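Long-range contacts in CD180 antigen (Mus musculus, PDB 3T6Q), which pairs with MD-1 as a Toll-like-receptor-family protein of B cells and may cooperate with TLR4 in the innate response to bacterial lipopolysaccharide: residues 56-62 and 79-85; 70-76 and 94-100; 130-135 and 154-159; 189-194 and 212-218. The contacts are given in a common frame with arbitrary orientation. Numbering follows the deposited sequence.

Contact 1: residues 56-62 and 79-85; sequences LINLTFL and SQHRLDT
Two consecutive leucine-rich repeats lie side by side here, 56-62 against 79-85, each passing through a type I turn (L56 to L59; Q80 to L83) before its strand. The register pairs T60 with L83 and closes in one parallel bridge, F61 with T85, CA atoms 4.9 Å apart. T60 O accepts twice, from D84 N at 2.7 Å and T85 N at 3.1 Å, and L62 N donates to T85 O at 3.1 Å. Earlier, Q80 NE2 reaches L56 O at 2.8 Å and also F53 O. One water fills the gap between the turns, donating to I57 O (2.6 Å) and L59 O (2.8 Å) and accepting from R82 N (3.1 Å). L83, between chi wells, brings CD2 to 4.1 Å from L62 CB, forming part of the apolar interior usual in this solenoid. S79 OG hydrogen-bonds to S54 O. Strand 37-39 flanks 56-62, receiving L56 and L59 on L38, while T85 packs on H109 and F111 of strand 109-111.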
# COMPACT_ATOMS: atom_id res chain seq x y z
N LEU A 56 23.60 -19.20 -11.05
CA LEU A 56 23.74 -19.45 -9.60
C LEU A 56 22.87 -20.64 -9.17
O LEU A 56 21.82 -20.51 -8.49
CB LEU A 56 23.43 -18.16 -8.80
CG LEU A 56 24.32 -16.97 -9.16
CD1 LEU A 56 24.03 -15.76 -8.26
CD2 LEU A 56 25.81 -17.31 -9.12
N ILE A 57 23.31 -21.83 -9.58
CA ILE A 57 22.49 -23.03 -9.46
C ILE A 57 22.42 -23.54 -8.00
O ILE A 57 21.51 -24.30 -7.65
CB ILE A 57 23.03 -24.17 -10.36
CG1 ILE A 57 24.51 -24.44 -10.05
CG2 ILE A 57 22.78 -23.85 -11.85
CD1 ILE A 57 25.04 -25.69 -10.73
N ASN A 58 23.39 -23.14 -7.19
CA ASN A 58 23.50 -23.65 -5.82
C ASN A 58 22.93 -22.72 -4.72
O ASN A 58 23.17 -22.97 -3.54
CB ASN A 58 24.97 -23.95 -5.52
CG ASN A 58 25.39 -25.36 -5.98
OD1 ASN A 58 24.66 -26.08 -6.63
ND2 ASN A 58 26.58 -25.75 -5.58
N LEU A 59 22.20 -21.65 -5.10
CA LEU A 59 21.63 -20.72 -4.10
C LEU A 59 20.69 -21.47 -3.17
O LEU A 59 19.80 -22.21 -3.64
CB LEU A 59 20.87 -19.57 -4.77
CG LEU A 59 21.69 -18.51 -5.52
CD1 LEU A 59 20.81 -17.46 -6.18
CD2 LEU A 59 22.75 -17.89 -4.60
N THR A 60 20.89 -21.30 -1.86
CA THR A 60 19.88 -21.76 -0.90
C THR A 60 19.14 -20.57 -0.22
O THR A 60 18.05 -20.74 0.32
CB THR A 60 20.50 -22.68 0.19
OG1 THR A 60 21.42 -21.92 0.97
CG2 THR A 60 21.31 -23.85 -0.48
N PHE A 61 19.76 -19.40 -0.24
CA PHE A 61 19.25 -18.17 0.40
C PHE A 61 19.47 -17.02 -0.59
O PHE A 61 20.59 -16.76 -1.00
CB PHE A 61 20.04 -17.87 1.71
CG PHE A 61 19.60 -16.59 2.43
CD1 PHE A 61 20.17 -15.36 2.11
CD2 PHE A 61 18.59 -16.62 3.39
CE1 PHE A 61 19.78 -14.19 2.74
CE2 PHE A 61 18.17 -15.45 4.03
CZ PHE A 61 18.77 -14.24 3.70
N LEU A 62 18.41 -16.31 -0.96
CA LEU A 62 18.55 -15.16 -1.85
C LEU A 62 17.70 -13.99 -1.31
O LEU A 62 16.50 -14.09 -1.21
CB LEU A 62 18.07 -15.55 -3.27
CG LEU A 62 18.02 -14.45 -4.36
CD1 LEU A 62 19.39 -13.86 -4.52
CD2 LEU A 62 17.45 -15.01 -5.65
N SER A 79 16.82 -21.81 -12.20
CA SER A 79 17.98 -22.62 -11.81
C SER A 79 18.15 -22.80 -10.31
O SER A 79 19.15 -23.41 -9.86
CB SER A 79 19.29 -22.05 -12.36
OG SER A 79 19.28 -21.93 -13.78
N GLN A 80 17.22 -22.25 -9.52
CA GLN A 80 17.34 -22.22 -8.05
C GLN A 80 16.59 -23.43 -7.44
O GLN A 80 15.71 -23.29 -6.60
CB GLN A 80 16.78 -20.88 -7.50
CG GLN A 80 17.80 -19.75 -7.53
CD GLN A 80 18.10 -19.29 -8.94
OE1 GLN A 80 17.21 -18.77 -9.63
NE2 GLN A 80 19.35 -19.43 -9.36
N HIS A 81 16.97 -24.62 -7.89
CA HIS A 81 16.39 -25.88 -7.47
C HIS A 81 16.61 -26.11 -5.98
O HIS A 81 15.81 -26.77 -5.32
CB HIS A 81 17.03 -27.03 -8.31
CG HIS A 81 16.58 -27.06 -9.78
ND1 HIS A 81 16.46 -28.21 -10.49
CD2 HIS A 81 16.25 -26.03 -10.67
CE1 HIS A 81 16.03 -27.94 -11.75
NE2 HIS A 81 15.92 -26.60 -11.87
N ARG A 82 17.71 -25.55 -5.44
CA ARG A 82 18.06 -25.79 -4.03
C ARG A 82 17.58 -24.63 -3.11
O ARG A 82 17.88 -24.59 -1.93
CB ARG A 82 19.56 -26.05 -3.88
CG ARG A 82 20.07 -27.28 -4.67
CD ARG A 82 21.23 -28.01 -3.97
NE ARG A 82 22.33 -27.10 -3.67
CZ ARG A 82 22.76 -26.76 -2.44
NH1 ARG A 82 22.21 -27.28 -1.34
NH2 ARG A 82 23.77 -25.89 -2.32
N LEU A 83 16.80 -23.69 -3.64
CA LEU A 83 16.45 -22.47 -2.89
C LEU A 83 15.58 -22.80 -1.67
O LEU A 83 14.55 -23.47 -1.79
CB LEU A 83 15.69 -21.50 -3.79
CG LEU A 83 16.13 -20.03 -3.87
CD1 LEU A 83 14.92 -19.16 -4.12
CD2 LEU A 83 16.98 -19.50 -2.74
N ASP A 84 16.03 -22.35 -0.50
CA ASP A 84 15.31 -22.56 0.76
C ASP A 84 14.51 -21.29 1.20
O ASP A 84 13.37 -21.40 1.60
CB ASP A 84 16.33 -22.96 1.84
CG ASP A 84 15.67 -23.33 3.17
OD1 ASP A 84 14.82 -24.23 3.21
OD2 ASP A 84 16.03 -22.72 4.20
N THR A 85 15.14 -20.11 1.08
CA THR A 85 14.54 -18.82 1.53
C THR A 85 14.66 -17.84 0.38
O THR A 85 15.73 -17.71 -0.21
CB THR A 85 15.30 -18.27 2.76
OG1 THR A 85 15.09 -19.18 3.84
CG2 THR A 85 14.79 -16.84 3.23
O HOH W 1 19.60 -23.27 -6.17

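Contact 2: residues 70-76 and 94-100; sequences YWIHEDT and IFMAETA
I94, I72 and W71 bury the most surface in this parallel pairing of strands 71-72 and 95-96. Bridges join W71 with F95 (CA atoms 5.5 Å apart) and I72 with M96 (4.6 Å). Backbone hydrogen bonds run I94 N to Y70 O at 2.8 Å, I72 N to F95 O at 3.1 Å and A97 N to I72 O at 2.8 Å. I94, rotamer mt, sets CB over the face of the W71 six-membered ring, 4.0 Å from its centroid and 10° off the normal, a CH-pi contact; its CD1 lies 3.8 Å from Y70 CB. W71 also brings CZ3 to 3.6 Å from F95 CB. On the other sheet face I72, also mt, meets M96 (CB to CG 4.1 Å) and A100 (CG2 to CB 3.6 Å). Both strands then turn, type II from H73 to T76 and type I from A97 to A100, where D75 N donates to T99 OG1 at 3.0 Å. The Lymphocyte antigen 86 chain packs on W71, I94 and F95, and E98 pairs with a basic side chain of that chain. Strand 47-48 flanks 71-72, with I72 on I48, completing a three-stranded sheet that links successive repeats on the convex side.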
# COMPACT_ATOMS: atom_id res chain seq x y z
N TYR A 70 10.06 -4.23 -10.33
CA TYR A 70 8.67 -4.05 -10.75
C TYR A 70 8.12 -5.27 -11.44
O TYR A 70 6.91 -5.45 -11.45
CB TYR A 70 8.56 -2.84 -11.71
CG TYR A 70 8.83 -1.51 -11.00
CD1 TYR A 70 7.78 -0.76 -10.48
CD2 TYR A 70 10.14 -1.03 -10.84
CE1 TYR A 70 8.02 0.46 -9.84
CE2 TYR A 70 10.39 0.18 -10.17
CZ TYR A 70 9.32 0.92 -9.68
OH TYR A 70 9.52 2.14 -9.03
N TRP A 71 8.97 -6.11 -12.05
CA TRP A 71 8.49 -7.23 -12.85
C TRP A 71 9.22 -8.50 -12.50
O TRP A 71 10.43 -8.51 -12.48
CB TRP A 71 8.69 -6.97 -14.36
CG TRP A 71 7.90 -5.77 -14.82
CD1 TRP A 71 8.33 -4.43 -14.89
CD2 TRP A 71 6.47 -5.74 -15.19
NE1 TRP A 71 7.30 -3.61 -15.33
CE2 TRP A 71 6.16 -4.33 -15.50
CE3 TRP A 71 5.47 -6.68 -15.28
CZ2 TRP A 71 4.89 -3.94 -15.91
CZ3 TRP A 71 4.20 -6.27 -15.70
CH2 TRP A 71 3.92 -4.93 -16.00
N ILE A 72 8.49 -9.60 -12.33
CA ILE A 72 9.12 -10.95 -12.21
C ILE A 72 8.56 -11.83 -13.33
O ILE A 72 7.41 -12.28 -13.23
CB ILE A 72 8.83 -11.60 -10.83
CG1 ILE A 72 9.12 -10.61 -9.70
CG2 ILE A 72 9.65 -12.91 -10.67
CD1 ILE A 72 8.96 -11.21 -8.29
N HIS A 73 9.36 -12.04 -14.38
CA HIS A 73 8.90 -12.70 -15.61
C HIS A 73 9.05 -14.21 -15.56
O HIS A 73 9.54 -14.76 -14.56
CB HIS A 73 9.60 -12.12 -16.85
CG HIS A 73 9.21 -10.67 -17.17
ND1 HIS A 73 7.96 -10.19 -16.98
CD2 HIS A 73 9.96 -9.62 -17.67
CE1 HIS A 73 7.93 -8.88 -17.32
NE2 HIS A 73 9.14 -8.54 -17.76
N GLU A 74 8.62 -14.88 -16.63
CA GLU A 74 8.59 -16.36 -16.65
C GLU A 74 9.95 -16.94 -16.27
O GLU A 74 10.99 -16.38 -16.60
CB GLU A 74 8.09 -16.90 -18.01
CG GLU A 74 9.01 -16.59 -19.18
CD GLU A 74 8.29 -16.54 -20.53
OE1 GLU A 74 9.00 -16.43 -21.55
OE2 GLU A 74 7.04 -16.59 -20.58
N ASP A 75 9.93 -18.04 -15.53
CA ASP A 75 11.17 -18.74 -15.17
C ASP A 75 12.29 -17.91 -14.57
O ASP A 75 13.47 -18.25 -14.71
CB ASP A 75 11.70 -19.49 -16.42
CG ASP A 75 10.68 -20.46 -17.00
OD1 ASP A 75 10.16 -21.30 -16.24
OD2 ASP A 75 10.36 -20.38 -18.22
N THR A 76 11.96 -16.82 -13.85
CA THR A 76 13.01 -16.02 -13.20
C THR A 76 13.97 -16.87 -12.30
O THR A 76 15.21 -16.62 -12.23
CB THR A 76 12.38 -14.86 -12.37
OG1 THR A 76 11.77 -13.91 -13.27
CG2 THR A 76 13.43 -14.17 -11.55
N ILE A 94 4.61 -5.14 -9.95
CA ILE A 94 3.42 -4.98 -10.80
C ILE A 94 2.86 -6.36 -11.18
O ILE A 94 1.65 -6.55 -11.23
CB ILE A 94 3.77 -4.17 -12.06
CG1 ILE A 94 4.30 -2.78 -11.65
CG2 ILE A 94 2.53 -4.03 -13.00
CD1 ILE A 94 4.98 -2.03 -12.78
N PHE A 95 3.73 -7.32 -11.47
CA PHE A 95 3.22 -8.64 -11.88
C PHE A 95 4.27 -9.69 -11.70
O PHE A 95 5.44 -9.44 -11.90
CB PHE A 95 2.78 -8.65 -13.37
CG PHE A 95 1.83 -9.78 -13.73
CD1 PHE A 95 0.48 -9.72 -13.41
CD2 PHE A 95 2.30 -10.91 -14.45
CE1 PHE A 95 -0.39 -10.74 -13.77
CE2 PHE A 95 1.43 -11.94 -14.81
CZ PHE A 95 0.08 -11.85 -14.46
N MET A 96 3.81 -10.90 -11.41
CA MET A 96 4.71 -12.01 -11.22
C MET A 96 4.15 -13.17 -12.05
O MET A 96 2.97 -13.56 -11.91
CB MET A 96 4.76 -12.34 -9.72
CG MET A 96 5.55 -13.60 -9.42
SD MET A 96 5.68 -13.77 -7.62
CE MET A 96 6.99 -14.98 -7.51
N ALA A 97 4.99 -13.67 -12.94
CA ALA A 97 4.59 -14.72 -13.89
C ALA A 97 4.22 -16.05 -13.23
O ALA A 97 4.76 -16.42 -12.18
CB ALA A 97 5.69 -14.91 -14.91
N GLU A 98 3.29 -16.75 -13.86
CA GLU A 98 2.86 -18.10 -13.45
C GLU A 98 4.06 -19.00 -13.14
O GLU A 98 4.04 -19.71 -12.13
CB GLU A 98 2.04 -18.71 -14.59
CG GLU A 98 0.62 -19.14 -14.31
CD GLU A 98 -0.06 -18.47 -13.13
OE1 GLU A 98 -0.45 -17.27 -13.19
OE2 GLU A 98 -0.26 -19.19 -12.13
N THR A 99 5.08 -18.98 -14.01
CA THR A 99 6.25 -19.88 -13.91
C THR A 99 7.47 -19.27 -13.19
O THR A 99 8.57 -19.83 -13.21
CB THR A 99 6.70 -20.39 -15.31
OG1 THR A 99 7.26 -19.31 -16.07
CG2 THR A 99 5.54 -20.97 -16.07
N ALA A 100 7.29 -18.10 -12.56
CA ALA A 100 8.42 -17.41 -11.95
C ALA A 100 9.09 -18.30 -10.91
O ALA A 100 10.33 -18.35 -10.82
CB ALA A 100 7.98 -16.09 -11.31
O HOH W 2 7.65 -20.48 -18.92

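Contact 3: residues 130-135 and 154-159; sequences TLESLY and KLKVLD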
# COMPACT_ATOMS: atom_id res chain seq x y z
N THR A 130 6.18 -27.80 -0.54
CA THR A 130 6.73 -27.96 0.82
C THR A 130 6.88 -26.62 1.58
O THR A 130 7.69 -26.51 2.49
CB THR A 130 8.06 -28.77 0.84
OG1 THR A 130 9.18 -27.97 0.43
CG2 THR A 130 7.97 -30.02 -0.03
N LEU A 131 6.10 -25.61 1.21
CA LEU A 131 6.25 -24.26 1.80
C LEU A 131 5.97 -24.33 3.32
O LEU A 131 4.92 -24.84 3.71
CB LEU A 131 5.20 -23.33 1.19
CG LEU A 131 5.51 -21.87 0.82
CD1 LEU A 131 4.42 -20.93 1.32
CD2 LEU A 131 6.89 -21.37 1.17
N GLU A 132 6.87 -23.76 4.12
CA GLU A 132 6.75 -23.71 5.59
C GLU A 132 6.35 -22.34 6.16
O GLU A 132 5.62 -22.29 7.13
CB GLU A 132 8.06 -24.11 6.23
CG GLU A 132 8.42 -25.53 5.90
CD GLU A 132 9.61 -26.02 6.70
OE1 GLU A 132 10.05 -27.16 6.45
OE2 GLU A 132 10.10 -25.27 7.58
N SER A 133 6.84 -21.25 5.57
CA SER A 133 6.60 -19.88 6.08
C SER A 133 6.19 -18.98 4.93
O SER A 133 6.86 -18.97 3.90
CB SER A 133 7.88 -19.29 6.67
OG SER A 133 8.29 -20.04 7.79
N LEU A 134 5.14 -18.19 5.12
CA LEU A 134 4.78 -17.19 4.13
C LEU A 134 4.55 -15.85 4.85
O LEU A 134 3.61 -15.75 5.66
CB LEU A 134 3.47 -17.63 3.46
CG LEU A 134 3.22 -17.29 1.99
CD1 LEU A 134 1.75 -17.18 1.65
CD2 LEU A 134 4.06 -16.19 1.35
N TYR A 135 5.35 -14.83 4.54
CA TYR A 135 5.23 -13.52 5.20
C TYR A 135 4.62 -12.52 4.20
O TYR A 135 5.22 -12.23 3.18
CB TYR A 135 6.62 -13.04 5.64
CG TYR A 135 7.17 -13.90 6.76
CD1 TYR A 135 7.12 -13.45 8.10
CD2 TYR A 135 7.71 -15.15 6.50
CE1 TYR A 135 7.63 -14.25 9.15
CE2 TYR A 135 8.23 -15.94 7.54
CZ TYR A 135 8.16 -15.49 8.85
OH TYR A 135 8.69 -16.29 9.87
N LYS A 154 2.70 -28.54 4.86
CA LYS A 154 3.92 -28.26 5.61
C LYS A 154 3.94 -26.80 6.15
O LYS A 154 4.89 -26.38 6.77
CB LYS A 154 5.15 -28.54 4.73
CG LYS A 154 5.19 -30.00 4.22
CD LYS A 154 6.17 -30.82 5.03
CE LYS A 154 5.50 -31.98 5.74
NZ LYS A 154 5.32 -33.17 4.86
N LEU A 155 2.86 -26.06 5.92
CA LEU A 155 2.78 -24.63 6.38
C LEU A 155 2.77 -24.53 7.91
O LEU A 155 1.89 -25.11 8.56
CB LEU A 155 1.55 -23.96 5.77
CG LEU A 155 1.47 -22.43 5.81
CD1 LEU A 155 2.63 -21.77 5.04
CD2 LEU A 155 0.11 -22.00 5.30
N LYS A 156 3.77 -23.84 8.48
CA LYS A 156 3.85 -23.61 9.93
C LYS A 156 3.73 -22.12 10.35
O LYS A 156 3.35 -21.84 11.51
CB LYS A 156 5.14 -24.16 10.51
CG LYS A 156 5.38 -25.65 10.29
CD LYS A 156 4.19 -26.50 10.78
CE LYS A 156 4.41 -27.99 10.44
NZ LYS A 156 3.19 -28.78 10.77
N VAL A 157 4.06 -21.19 9.44
CA VAL A 157 3.95 -19.70 9.71
C VAL A 157 3.20 -18.99 8.60
O VAL A 157 3.58 -19.06 7.42
CB VAL A 157 5.33 -19.05 9.92
CG1 VAL A 157 5.23 -17.54 10.10
CG2 VAL A 157 6.00 -19.66 11.17
N LEU A 158 2.10 -18.34 8.95
CA LEU A 158 1.39 -17.54 8.01
C LEU A 158 1.29 -16.15 8.67
O LEU A 158 0.60 -16.00 9.66
CB LEU A 158 -0.02 -18.07 7.81
CG LEU A 158 -0.67 -18.18 6.43
CD1 LEU A 158 -2.21 -18.21 6.49
CD2 LEU A 158 -0.14 -17.26 5.32
N ASP A 159 1.95 -15.16 8.10
CA ASP A 159 2.10 -13.87 8.76
C ASP A 159 1.47 -12.74 7.95
O ASP A 159 1.91 -12.45 6.83
CB ASP A 159 3.59 -13.64 9.00
CG ASP A 159 3.88 -12.45 9.92
OD1 ASP A 159 3.35 -11.33 9.68
OD2 ASP A 159 4.63 -12.63 10.91
O HOH W 3 2.85 -25.94 2.63
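T130 enters with its carbonyl O 3.9 Å from K154 CB, ahead of the regular pairing. L131 O accepts a hydrogen bond from a water at 2.6 Å, which in turn accepts a weak one from K154 N at 3.4 Å; L131 CD1 and L155 CD1 approach to 4.2 Å. At E132 the backbone O takes two donors, K156 N at 2.8 Å and V157 N at 3.0 Å, while its carboxylate forms a salt bridge with K108. S133 opens the strand and bridges V157, with CA atoms 4.5 Å apart and S133 CA 3.4 Å from V157 O; its OG is hydrogen-bonded to H109 ND1. L134 N donates to V157 O at 2.9 Å and L134 O accepts from D159 N at 3.0 Å. Its side chain lies on the sheet face shared with L158, CB to CD2 being 4.1 Å. Y135 returns to the face of S133, V157 and D159: CD1 is 3.6 Å from D159 CB, OH is 3.7 Å from V157 CG1, and the ring stacks with F111. The strand axes, 4.8 Å apart and 6° from parallel, are those of adjoining leucine-rich repeats. The chemistry divides by face: leucines meet on the buried side, whereas the other face mixes polar, aromatic and aliphatic groups (S133, Y135, V157, D159), Y135 also packing on a basic side chain of Lymphocyte antigen 86.

Contact 4: residues 189-194 and 212-218; sequences NDIAGI and TQNLLVI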
# COMPACT_ATOMS: atom_id res chain seq x y z
N ASN A 189 -3.98 -5.91 12.51
CA ASN A 189 -5.19 -5.96 11.70
C ASN A 189 -6.38 -5.75 12.64
O ASN A 189 -6.55 -6.47 13.63
CB ASN A 189 -5.35 -7.35 11.05
CG ASN A 189 -4.34 -7.58 9.91
OD1 ASN A 189 -4.63 -7.25 8.75
ND2 ASN A 189 -3.16 -8.05 10.23
N ASP A 190 -7.24 -4.82 12.31
CA ASP A 190 -8.34 -4.52 13.21
C ASP A 190 -9.53 -5.46 12.92
O ASP A 190 -10.36 -5.19 12.06
CB ASP A 190 -8.74 -3.05 13.14
CG ASP A 190 -9.70 -2.67 14.27
OD1 ASP A 190 -9.65 -3.29 15.38
OD2 ASP A 190 -10.50 -1.75 14.02
N ILE A 191 -9.58 -6.56 13.66
CA ILE A 191 -10.62 -7.55 13.47
C ILE A 191 -11.89 -7.05 14.15
O ILE A 191 -11.91 -6.84 15.34
CB ILE A 191 -10.24 -8.94 14.04
CG1 ILE A 191 -8.86 -9.36 13.56
CG2 ILE A 191 -11.30 -9.99 13.67
CD1 ILE A 191 -8.78 -9.80 12.11
N ALA A 192 -12.92 -6.81 13.34
CA ALA A 192 -14.22 -6.37 13.84
C ALA A 192 -15.26 -7.48 13.94
O ALA A 192 -16.23 -7.31 14.64
CB ALA A 192 -14.76 -5.19 13.02
N GLY A 193 -15.03 -8.63 13.31
CA GLY A 193 -15.98 -9.75 13.46
C GLY A 193 -15.34 -11.06 13.10
O GLY A 193 -14.41 -11.11 12.30
N ILE A 194 -15.84 -12.14 13.69
CA ILE A 194 -15.43 -13.50 13.39
C ILE A 194 -16.74 -14.31 13.25
O ILE A 194 -17.65 -14.21 14.09
CB ILE A 194 -14.55 -14.10 14.52
CG1 ILE A 194 -13.22 -13.29 14.63
CG2 ILE A 194 -14.23 -15.58 14.23
CD1 ILE A 194 -12.31 -13.75 15.76
N THR A 212 -5.38 -5.19 18.66
CA THR A 212 -6.81 -5.20 18.22
C THR A 212 -7.65 -4.34 19.22
O THR A 212 -7.36 -4.26 20.44
CB THR A 212 -7.43 -6.64 17.95
OG1 THR A 212 -8.38 -6.64 16.82
CG2 THR A 212 -8.13 -7.14 19.19
N GLN A 213 -8.66 -3.69 18.68
CA GLN A 213 -9.45 -2.71 19.42
C GLN A 213 -10.68 -3.35 20.07
O GLN A 213 -11.41 -2.66 20.81
CB GLN A 213 -9.84 -1.53 18.49
CG GLN A 213 -8.64 -0.77 17.90
CD GLN A 213 -7.76 -0.09 18.97
OE1 GLN A 213 -8.19 0.88 19.61
NE2 GLN A 213 -6.53 -0.59 19.15
N ASN A 214 -10.91 -4.64 19.82
CA ASN A 214 -12.12 -5.29 20.35
C ASN A 214 -11.89 -6.70 20.89
O ASN A 214 -12.19 -7.69 20.22
CB ASN A 214 -13.31 -5.22 19.36
CG ASN A 214 -14.67 -5.36 20.06
OD1 ASN A 214 -14.81 -6.04 21.10
ND2 ASN A 214 -15.70 -4.72 19.49
N LEU A 215 -11.34 -6.76 22.12
CA LEU A 215 -11.00 -8.01 22.74
C LEU A 215 -12.24 -8.94 22.87
O LEU A 215 -12.13 -10.13 22.68
CB LEU A 215 -10.39 -7.76 24.13
CG LEU A 215 -8.93 -7.30 24.19
CD1 LEU A 215 -8.51 -7.05 25.64
CD2 LEU A 215 -8.03 -8.36 23.55
N LEU A 216 -13.40 -8.36 23.17
CA LEU A 216 -14.64 -9.13 23.39
C LEU A 216 -14.93 -9.97 22.14
O LEU A 216 -15.20 -11.17 22.26
CB LEU A 216 -15.81 -8.18 23.67
CG LEU A 216 -17.01 -8.45 24.60
CD1 LEU A 216 -18.19 -7.60 24.15
CD2 LEU A 216 -17.40 -9.90 24.58
N VAL A 217 -14.82 -9.34 20.96
CA VAL A 217 -15.04 -9.97 19.66
C VAL A 217 -14.10 -11.14 19.43
O VAL A 217 -14.54 -12.18 18.93
CB VAL A 217 -14.92 -8.95 18.49
CG1 VAL A 217 -14.54 -9.62 17.17
CG2 VAL A 217 -16.21 -8.18 18.33
N ILE A 218 -12.82 -10.97 19.80
CA ILE A 218 -11.82 -12.00 19.61
C ILE A 218 -12.13 -13.24 20.48
O ILE A 218 -12.13 -14.38 19.98
CB ILE A 218 -10.36 -11.50 19.96
CG1 ILE A 218 -9.91 -10.33 19.08
CG2 ILE A 218 -9.34 -12.63 19.84
CD1 ILE A 218 -9.96 -10.53 17.57
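This is a loop-to-helix packing contact between successive repeats: 189-194, ending in strand 193-194, lies against 212-218, which enters helix 215-221. No bridge pairs the segments; at the nearest CA pairs D190 is 5.3 Å from T212 and G193 6.3 Å from V217. Polar contact is confined to the first part, where both bonds are weak: I191 N to T212 OG1 at 3.4 Å and Q213 N to D190 OD1 at 3.5 Å. N214 then occupies the N-cap, its OD1 accepting weakly from V217 N at 3.3 Å. V217 points its CB toward 189-194, with CG2 3.8 Å from A192 O and CG1 4.0 Å from G193 CA. I218, rotamer mm, carries CD1 to 3.9 Å from I191 CB and 4.4 Å from I194 CD1. N189 instead uses its amide within the solenoid, toward F160 O and I165 N. D190 and A192 also pack on H166 of the second copy of this protein, placing these two residues at the interface with that subunit. With two weak bonds across 354 Å² of buried surface, the contact rests chiefly on van der Waals packing: V217 against the backbone of A192 and G193, I218 against I191 and I194.

In the fold
All four contacts join neighbouring turns of one leucine-rich-repeat solenoid and are partly buried, but their outer sides differ. Contacts 1 and 3, centres 18 Å apart, belong to the same long sheet; both have a carbonyl accepting two backbone NH groups just before the strand, and a water between the incoming turns. Contact 1 touches no other chain of the assembly, contact 3 meets Lymphocyte antigen 86 through one residue, and contact 2 has eight within its reach. Contact 2 joins the same repeats as contact 1, 17 Å away between centres, but through a separate small sheet. Contact 4 lacks strand pairing across its segments: a helix replaces the second strand, burying the least surface.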